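Local coordinates for protein trichomaglin (Trichosanthes lepiniana, PDB 1SGL) that probably cleaves RNA as a plant S-like endoribonuclease of the T2 family, at residues A[41-46]-A[99-104]; A[69-74]-A[115-120]. All coordinates share one frame; numbering follows the deposited sequence.

In the fold
The two contacts lie about 12 Å apart (between centres) in one ribonuclease T2 fold and illustrate how chemistry follows position. Contact 1 is buried and polar: strand 40-47 of the antiparallel sheet meets helix 97-106 around a sulfate ion, probably from the crystallisation liquor, with no apolar side-chain pair between the two segments. Contact 2, farther from the chain's centre and partly exposed, joins the start of helix 72-78 to the start of helix 116-129 through aromatic and proline carbons. Their segments alternate, so the stretches they span overlap along the chain. They meet at Y119, whose OH probably donates to L45 O (2.8 Å), and at Y102, which packs on E116; helix 116-129 thus backs both halves of contact 1.

Contact 1 of 2, residues A[41-46]-A[99-104]; sequences TIHGLR and GQQYEK. With SO4 (sulfate ion), chain B; SO4 (sulfate ion), chain D.
Q101 reaches from helix 97-106 to the backbone of H43 and G44 on strand 40-47, and its side chain can be followed atom by atom. From CB the chain turns beside its own backbone N (chi1 -73°), which lays CG against H43 O at 3.3 Å. The bend at chi2 then sets the amide, with OE1 3.4 Å from G44 CA. A CB on residue 44 would collide with this oxygen, and the glycine also belongs to a classic beta bulge in which H43 and G44 both face A11. At the tip, NE2 donates to Q100 OE1 (2.9 Å), lying above that carbonyl's plane. Q101 NE2 also bonds O2 of the chain B sulfate at 3.2 Å and, weakly, its O3. The H43 imidazole crosses the Q101 side chain at about a right angle, its plane 58° from the amide. H43 NE2 gives sulfate O3 a nearly straight bond (2.8 Å, 172°), and K104 NZ adds a weak one to O1. R46 NH2 bonds O4 of the chain D sulfate. HGL in 41-46 and the EK ending 99-104, followed by H105, fit the two conserved active-site segments of T2 ribonucleases. Although the ions probably come from the crystallisation liquor, H43 from the strand, and Q101 and weakly K104 from the helix, converge on one sulfate, consistent with a pocket for an RNA phosphate.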
ATOM      1  N   THR A  41       0.868   1.208  -5.685  1.00 18.01           N
ATOM      2  CA  THR A  41       1.872   0.226  -5.272  1.00 17.20           C
ATOM      3  C   THR A  41       1.652  -0.071  -3.786  1.00 18.58           C
ATOM      4  O   THR A  41       0.948   0.661  -3.084  1.00 18.40           O
ATOM      5  CB  THR A  41       3.323   0.742  -5.481  1.00 16.70           C
ATOM      6  OG1 THR A  41       3.525   1.943  -4.725  1.00 14.09           O
ATOM      7  CG2 THR A  41       3.579   1.017  -6.971  1.00 13.98           C
ATOM      8  N   ILE A  42       2.260  -1.147  -3.315  1.00 18.99           N
ATOM      9  CA  ILE A  42       2.116  -1.577  -1.930  1.00 18.94           C
ATOM     10  C   ILE A  42       2.917  -0.765  -0.926  1.00 19.31           C
ATOM     11  O   ILE A  42       4.102  -0.513  -1.128  1.00 19.99           O
ATOM     12  CB  ILE A  42       2.558  -3.050  -1.781  1.00 20.28           C
ATOM     13  CG1 ILE A  42       1.693  -3.937  -2.673  1.00 18.42           C
ATOM     14  CG2 ILE A  42       2.501  -3.479  -0.313  1.00 18.76           C
ATOM     15  CD1 ILE A  42       2.288  -5.299  -2.911  1.00 21.65           C
ATOM     16  N   HIS A  43       2.268  -0.344   0.153  1.00 19.59           N
ATOM     17  CA  HIS A  43       2.983   0.352   1.205  1.00 21.01           C
ATOM     18  C   HIS A  43       3.200  -0.686   2.310  1.00 21.11           C
ATOM     19  O   HIS A  43       4.293  -0.796   2.856  1.00 22.87           O
ATOM     20  CB  HIS A  43       2.198   1.529   1.776  1.00 21.48           C
ATOM     21  CG  HIS A  43       2.906   2.201   2.909  1.00 24.87           C
ATOM     22  ND1 HIS A  43       4.003   3.015   2.720  1.00 25.78           N
ATOM     23  CD2 HIS A  43       2.751   2.086   4.250  1.00 25.16           C
ATOM     24  CE1 HIS A  43       4.498   3.368   3.894  1.00 26.59           C
ATOM     25  NE2 HIS A  43       3.758   2.817   4.839  1.00 25.88           N
ATOM     26  N   GLY A  44       2.156  -1.456   2.623  1.00 20.87           N
ATOM     27  CA  GLY A  44       2.273  -2.481   3.651  1.00 21.95           C
ATOM     28  C   GLY A  44       0.966  -3.117   4.109  1.00 23.06           C
ATOM     29  O   GLY A  44      -0.127  -2.611   3.832  1.00 22.78           O
ATOM     30  N   LEU A  45       1.091  -4.244   4.804  1.00 22.48           N
ATOM     31  CA  LEU A  45      -0.042  -4.982   5.343  1.00 22.71           C
ATOM     32  C   LEU A  45       0.068  -4.896   6.868  1.00 24.00           C
ATOM     33  O   LEU A  45       1.162  -5.032   7.419  1.00 24.02           O
ATOM     34  CB  LEU A  45       0.032  -6.448   4.916  1.00 22.91           C
ATOM     35  CG  LEU A  45      -1.075  -7.363   5.452  1.00 24.75           C
ATOM     36  CD1 LEU A  45      -2.346  -7.155   4.637  1.00 23.83           C
ATOM     37  CD2 LEU A  45      -0.634  -8.810   5.371  1.00 25.10           C
ATOM     38  N   ARG A  46      -1.045  -4.674   7.556  1.00 24.16           N
ATOM     39  CA  ARG A  46      -0.986  -4.575   9.009  1.00 25.08           C
ATOM     40  C   ARG A  46      -2.298  -4.936   9.686  1.00 26.09           C
ATOM     41  O   ARG A  46      -3.362  -4.860   9.073  1.00 23.66           O
ATOM     42  CB  ARG A  46      -0.590  -3.156   9.423  1.00 25.00           C
ATOM     43  CG  ARG A  46      -1.670  -2.111   9.195  1.00 24.01           C
ATOM     44  CD  ARG A  46      -1.205  -0.737   9.635  1.00 26.43           C
ATOM     45  NE  ARG A  46      -2.312   0.209   9.814  1.00 28.39           N
ATOM     46  CZ  ARG A  46      -2.870   0.919   8.837  1.00 28.63           C
ATOM     47  NH1 ARG A  46      -2.437   0.808   7.586  1.00 28.49           N
ATOM     48  NH2 ARG A  46      -3.854   1.760   9.119  1.00 29.73           N
ATOM     49  N   GLY A  99      11.630  -4.014   5.357  1.00 27.68           N
ATOM     50  CA  GLY A  99      12.053  -4.407   6.686  1.00 27.22           C
ATOM     51  C   GLY A  99      11.229  -3.735   7.762  1.00 27.45           C
ATOM     52  O   GLY A  99      10.754  -4.395   8.689  1.00 27.34           O
ATOM     53  N   GLN A 100      11.067  -2.420   7.643  1.00 26.60           N
ATOM     54  CA  GLN A 100      10.296  -1.661   8.609  1.00 26.48           C
ATOM     55  C   GLN A 100       8.861  -2.180   8.713  1.00 26.72           C
ATOM     56  O   GLN A 100       8.340  -2.348   9.819  1.00 24.98           O
ATOM     57  CB  GLN A 100      10.256  -0.189   8.231  1.00 26.48           C
ATOM     58  CG  GLN A 100       9.379   0.624   9.162  1.00 29.83           C
ATOM     59  CD  GLN A 100       8.600   1.689   8.434  1.00 30.75           C
ATOM     60  OE1 GLN A 100       7.932   1.405   7.442  1.00 33.82           O
ATOM     61  NE2 GLN A 100       8.680   2.923   8.916  1.00 32.28           N
ATOM     62  N   GLN A 101       8.227  -2.432   7.566  1.00 25.21           N
ATOM     63  CA  GLN A 101       6.852  -2.927   7.562  1.00 25.23           C
ATOM     64  C   GLN A 101       6.761  -4.276   8.240  1.00 25.56           C
ATOM     65  O   GLN A 101       5.838  -4.527   9.020  1.00 24.20           O
ATOM     66  CB  GLN A 101       6.307  -3.028   6.137  1.00 24.21           C
ATOM     67  CG  GLN A 101       6.003  -1.680   5.521  1.00 24.29           C
ATOM     68  CD  GLN A 101       4.954  -0.922   6.311  1.00 24.60           C
ATOM     69  OE1 GLN A 101       3.843  -1.400   6.495  1.00 23.90           O
ATOM     70  NE2 GLN A 101       5.309   0.264   6.787  1.00 24.56           N
ATOM     71  N   TYR A 102       7.721  -5.147   7.951  1.00 26.64           N
ATOM     72  CA  TYR A 102       7.716  -6.466   8.563  1.00 27.89           C
ATOM     73  C   TYR A 102       7.905  -6.425  10.082  1.00 29.21           C
ATOM     74  O   TYR A 102       7.160  -7.066  10.821  1.00 29.43           O
ATOM     75  CB  TYR A 102       8.806  -7.357   7.981  1.00 27.52           C
ATOM     76  CG  TYR A 102       8.890  -8.657   8.742  1.00 29.12           C
ATOM     77  CD1 TYR A 102       7.854  -9.584   8.669  1.00 27.99           C
ATOM     78  CD2 TYR A 102       9.955  -8.919   9.616  1.00 27.65           C
ATOM     79  CE1 TYR A 102       7.862 -10.734   9.443  1.00 28.64           C
ATOM     80  CE2 TYR A 102       9.969 -10.072  10.402  1.00 28.10           C
ATOM     81  CZ  TYR A 102       8.916 -10.974  10.308  1.00 29.08           C
ATOM     82  OH  TYR A 102       8.892 -12.118  11.074  1.00 30.29           O
ATOM     83  N   GLU A 103       8.913  -5.689  10.543  1.00 30.16           N
ATOM     84  CA  GLU A 103       9.195  -5.607  11.972  1.00 31.83           C
ATOM     85  C   GLU A 103       8.110  -4.857  12.755  1.00 31.57           C
ATOM     86  O   GLU A 103       7.666  -5.304  13.809  1.00 29.92           O
ATOM     87  CB  GLU A 103      10.544  -4.927  12.209  1.00 33.46           C
ATOM     88  CG  GLU A 103      11.752  -5.651  11.620  1.00 38.12           C
ATOM     89  CD  GLU A 103      13.072  -5.011  12.049  1.00 41.98           C
ATOM     90  OE1 GLU A 103      13.159  -3.761  12.065  1.00 44.00           O
ATOM     91  OE2 GLU A 103      14.027  -5.754  12.364  1.00 44.17           O
ATOM     92  N   LYS A 104       7.688  -3.718  12.231  1.00 32.11           N
ATOM     93  CA  LYS A 104       6.685  -2.911  12.903  1.00 33.83           C
ATOM     94  C   LYS A 104       5.272  -3.504  12.892  1.00 33.77           C
ATOM     95  O   LYS A 104       4.533  -3.360  13.870  1.00 34.25           O
ATOM     96  CB  LYS A 104       6.663  -1.510  12.289  1.00 34.58           C
ATOM     97  CG  LYS A 104       5.904  -0.481  13.101  1.00 38.26           C
ATOM     98  CD  LYS A 104       5.957   0.885  12.436  1.00 39.41           C
ATOM     99  CE  LYS A 104       5.142   1.905  13.213  1.00 41.19           C
ATOM    100  NZ  LYS A 104       5.096   3.219  12.503  1.00 44.39           N
TER
HETATM  101  S   SO4 B 251       3.480   2.890   8.723  1.00 54.25           S
HETATM  102  O1  SO4 B 251       3.409   4.000   9.690  1.00 55.18           O
HETATM  103  O2  SO4 B 251       4.158   1.745   9.358  1.00 54.76           O
HETATM  104  O3  SO4 B 251       4.244   3.324   7.543  1.00 55.68           O
HETATM  105  O4  SO4 B 251       2.121   2.494   8.301  1.00 55.34           O
HETATM  106  S   SO4 D 253      -5.538   4.146   6.820  1.00 81.83           S
HETATM  107  O1  SO4 D 253      -4.577   5.157   7.304  1.00 81.58           O
HETATM  108  O2  SO4 D 253      -4.824   3.111   6.042  1.00 80.97           O
HETATM  109  O3  SO4 D 253      -6.535   4.818   5.961  1.00 81.59           O
HETATM  110  O4  SO4 D 253      -6.212   3.513   7.972  1.00 81.12           O

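Contact 2 of 2, residues A[69-74]-A[115-120]; sequences MPFFGK and GEWNYF
F71 and W117 are swung together by different first torsions: F71 CG sits beside its backbone N (chi1 -54°), whereas W117 CG lies anti to N (chi1 -160°), which carries the indole to the phenyl ring. In this T2 ribonuclease fold they join two helix starts, F71 occupying the N-cap position of helix 72-78 and W117 lying in the first turn of helix 116-129. The leading edge of the phenyl ring, CE1 and CZ, comes over one indole face, with CZ 3.8 Å from W117 CE2. The phenyl plane and that of the indole's five-membered ring are 31° apart, an oblique pairing. CE1 also approaches W117 O at 3.6 Å, and CD1 packs against F120 CB at 3.8 Å. Farther along helix 116-129, K121 and L124 touch F71 as well, while the F120 ring meets that of W79. Were F71 cut back to an alanine, the W117 indole face and F120 CB would probably lose their partner, and a gap would open between the helix starts. P70 completes the group by serving both rings: its CG stands over the centre of one F71 face and, in the indole plane, abuts the edge of W117, 3.4 Å from NE1.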
ATOM      1  N   MET A  69      14.384 -13.469  -1.053  1.00 37.50           N
ATOM      2  CA  MET A  69      14.791 -14.040  -2.336  1.00 37.89           C
ATOM      3  C   MET A  69      13.767 -14.340  -3.422  1.00 37.76           C
ATOM      4  O   MET A  69      13.783 -13.716  -4.489  1.00 38.96           O
ATOM      5  CB  MET A  69      15.641 -15.292  -2.119  1.00 39.74           C
ATOM      6  CG  MET A  69      15.822 -16.099  -3.397  1.00 41.19           C
ATOM      7  SD  MET A  69      17.102 -17.320  -3.278  1.00 47.26           S
ATOM      8  CE  MET A  69      17.990 -16.999  -4.830  1.00 45.03           C
ATOM      9  N   PRO A  70      12.876 -15.309  -3.187  1.00 36.28           N
ATOM     10  CA  PRO A  70      11.893 -15.610  -4.228  1.00 36.18           C
ATOM     11  C   PRO A  70      10.886 -14.496  -4.527  1.00 35.49           C
ATOM     12  O   PRO A  70       9.923 -14.719  -5.255  1.00 37.71           O
ATOM     13  CB  PRO A  70      11.216 -16.875  -3.702  1.00 36.08           C
ATOM     14  CG  PRO A  70      11.262 -16.678  -2.222  1.00 37.14           C
ATOM     15  CD  PRO A  70      12.654 -16.131  -1.982  1.00 35.79           C
ATOM     16  N   PHE A  71      11.104 -13.301  -3.990  1.00 32.46           N
ATOM     17  CA  PHE A  71      10.164 -12.204  -4.219  1.00 30.53           C
ATOM     18  C   PHE A  71      10.831 -10.904  -4.648  1.00 29.10           C
ATOM     19  O   PHE A  71      10.145  -9.945  -4.999  1.00 28.54           O
ATOM     20  CB  PHE A  71       9.362 -11.920  -2.942  1.00 29.49           C
ATOM     21  CG  PHE A  71       8.670 -13.123  -2.366  1.00 30.13           C
ATOM     22  CD1 PHE A  71       8.749 -13.391  -1.002  1.00 30.71           C
ATOM     23  CD2 PHE A  71       7.910 -13.963  -3.171  1.00 30.63           C
ATOM     24  CE1 PHE A  71       8.080 -14.479  -0.443  1.00 31.97           C
ATOM     25  CE2 PHE A  71       7.237 -15.052  -2.625  1.00 31.45           C
ATOM     26  CZ  PHE A  71       7.322 -15.311  -1.256  1.00 31.66           C
ATOM     27  N   PHE A  72      12.160 -10.869  -4.631  1.00 27.82           N
ATOM     28  CA  PHE A  72      12.885  -9.649  -4.971  1.00 28.81           C
ATOM     29  C   PHE A  72      12.406  -8.846  -6.184  1.00 27.88           C
ATOM     30  O   PHE A  72      12.180  -7.638  -6.082  1.00 27.94           O
ATOM     31  CB  PHE A  72      14.374  -9.939  -5.129  1.00 27.59           C
ATOM     32  CG  PHE A  72      15.202  -8.704  -5.289  1.00 27.45           C
ATOM     33  CD1 PHE A  72      15.242  -7.750  -4.282  1.00 27.64           C
ATOM     34  CD2 PHE A  72      15.940  -8.489  -6.446  1.00 27.62           C
ATOM     35  CE1 PHE A  72      16.006  -6.597  -4.422  1.00 29.19           C
ATOM     36  CE2 PHE A  72      16.708  -7.345  -6.601  1.00 26.19           C
ATOM     37  CZ  PHE A  72      16.745  -6.395  -5.589  1.00 28.77           C
ATOM     38  N   GLY A  73      12.263  -9.506  -7.326  1.00 27.99           N
ATOM     39  CA  GLY A  73      11.825  -8.812  -8.524  1.00 26.06           C
ATOM     40  C   GLY A  73      10.461  -8.181  -8.344  1.00 26.76           C
ATOM     41  O   GLY A  73      10.239  -7.040  -8.731  1.00 26.90           O
ATOM     42  N   LYS A  74       9.545  -8.927  -7.737  1.00 26.09           N
ATOM     43  CA  LYS A  74       8.201  -8.429  -7.510  1.00 26.66           C
ATOM     44  C   LYS A  74       8.169  -7.287  -6.499  1.00 25.00           C
ATOM     45  O   LYS A  74       7.406  -6.344  -6.664  1.00 24.36           O
ATOM     46  CB  LYS A  74       7.298  -9.586  -7.078  1.00 27.90           C
ATOM     47  CG  LYS A  74       7.232 -10.682  -8.142  1.00 32.27           C
ATOM     48  CD  LYS A  74       6.441 -11.913  -7.698  1.00 35.46           C
ATOM     49  CE  LYS A  74       4.953 -11.636  -7.661  1.00 37.92           C
ATOM     50  NZ  LYS A  74       4.180 -12.903  -7.549  1.00 41.46           N
ATOM     51  N   GLY A 115       6.289 -15.384  10.335  1.00 40.90           N
ATOM     52  CA  GLY A 115       7.556 -15.184   9.660  1.00 40.43           C
ATOM     53  C   GLY A 115       7.566 -14.321   8.416  1.00 39.84           C
ATOM     54  O   GLY A 115       6.539 -14.116   7.759  1.00 39.32           O
ATOM     55  N   GLU A 116       8.760 -13.828   8.096  1.00 39.37           N
ATOM     56  CA  GLU A 116       8.995 -12.974   6.939  1.00 38.94           C
ATOM     57  C   GLU A 116       8.426 -13.498   5.639  1.00 37.73           C
ATOM     58  O   GLU A 116       7.624 -12.837   4.990  1.00 36.87           O
ATOM     59  CB  GLU A 116      10.489 -12.761   6.738  1.00 38.61           C
ATOM     60  CG  GLU A 116      11.088 -11.722   7.623  1.00 40.55           C
ATOM     61  CD  GLU A 116      12.547 -11.500   7.311  1.00 41.23           C
ATOM     62  OE1 GLU A 116      12.863 -11.196   6.141  1.00 41.64           O
ATOM     63  OE2 GLU A 116      13.373 -11.630   8.233  1.00 42.31           O
ATOM     64  N   TRP A 117       8.873 -14.686   5.256  1.00 37.52           N
ATOM     65  CA  TRP A 117       8.447 -15.303   4.014  1.00 39.64           C
ATOM     66  C   TRP A 117       6.946 -15.222   3.771  1.00 38.48           C
ATOM     67  O   TRP A 117       6.499 -14.701   2.749  1.00 39.13           O
ATOM     68  CB  TRP A 117       8.872 -16.766   3.982  1.00 41.29           C
ATOM     69  CG  TRP A 117       8.900 -17.297   2.605  1.00 43.32           C
ATOM     70  CD1 TRP A 117       9.798 -16.980   1.628  1.00 44.54           C
ATOM     71  CD2 TRP A 117       7.971 -18.212   2.021  1.00 44.70           C
ATOM     72  NE1 TRP A 117       9.485 -17.643   0.468  1.00 45.56           N
ATOM     73  CE2 TRP A 117       8.367 -18.407   0.680  1.00 45.60           C
ATOM     74  CE3 TRP A 117       6.839 -18.885   2.499  1.00 46.10           C
ATOM     75  CZ2 TRP A 117       7.669 -19.252  -0.195  1.00 47.05           C
ATOM     76  CZ3 TRP A 117       6.142 -19.727   1.629  1.00 47.97           C
ATOM     77  CH2 TRP A 117       6.563 -19.901   0.295  1.00 47.89           C
ATOM     78  N   ASN A 118       6.183 -15.751   4.718  1.00 37.04           N
ATOM     79  CA  ASN A 118       4.733 -15.768   4.638  1.00 34.96           C
ATOM     80  C   ASN A 118       4.147 -14.358   4.597  1.00 32.93           C
ATOM     81  O   ASN A 118       3.119 -14.129   3.967  1.00 32.60           O
ATOM     82  CB  ASN A 118       4.171 -16.550   5.831  1.00 36.83           C
ATOM     83  CG  ASN A 118       2.674 -16.760   5.740  1.00 39.04           C
ATOM     84  OD1 ASN A 118       2.154 -17.196   4.710  1.00 40.65           O
ATOM     85  ND2 ASN A 118       1.970 -16.461   6.826  1.00 39.25           N
ATOM     86  N   TYR A 119       4.802 -13.416   5.267  1.00 29.96           N
ATOM     87  CA  TYR A 119       4.328 -12.040   5.278  1.00 28.32           C
ATOM     88  C   TYR A 119       4.386 -11.442   3.868  1.00 27.89           C
ATOM     89  O   TYR A 119       3.391 -10.920   3.369  1.00 27.20           O
ATOM     90  CB  TYR A 119       5.165 -11.195   6.234  1.00 25.32           C
ATOM     91  CG  TYR A 119       4.758  -9.739   6.283  1.00 25.38           C
ATOM     92  CD1 TYR A 119       3.520  -9.348   6.805  1.00 24.38           C
ATOM     93  CD2 TYR A 119       5.617  -8.747   5.808  1.00 23.89           C
ATOM     94  CE1 TYR A 119       3.153  -7.995   6.853  1.00 23.19           C
ATOM     95  CE2 TYR A 119       5.268  -7.410   5.851  1.00 22.71           C
ATOM     96  CZ  TYR A 119       4.039  -7.032   6.373  1.00 25.33           C
ATOM     97  OH  TYR A 119       3.723  -5.691   6.415  1.00 24.55           O
ATOM     98  N   PHE A 120       5.545 -11.526   3.225  1.00 26.53           N
ATOM     99  CA  PHE A 120       5.682 -10.987   1.878  1.00 26.46           C
ATOM    100  C   PHE A 120       4.876 -11.788   0.871  1.00 26.07           C
ATOM    101  O   PHE A 120       4.279 -11.223  -0.041  1.00 25.35           O
ATOM    102  CB  PHE A 120       7.156 -10.934   1.472  1.00 25.22           C
ATOM    103  CG  PHE A 120       7.956  -9.986   2.301  1.00 25.13           C
ATOM    104  CD1 PHE A 120       7.667  -8.626   2.288  1.00 24.56           C
ATOM    105  CD2 PHE A 120       8.946 -10.452   3.155  1.00 26.56           C
ATOM    106  CE1 PHE A 120       8.348  -7.740   3.122  1.00 24.07           C
ATOM    107  CE2 PHE A 120       9.637  -9.574   3.995  1.00 25.77           C
ATOM    108  CZ  PHE A 120       9.334  -8.218   3.978  1.00 24.93           C
TER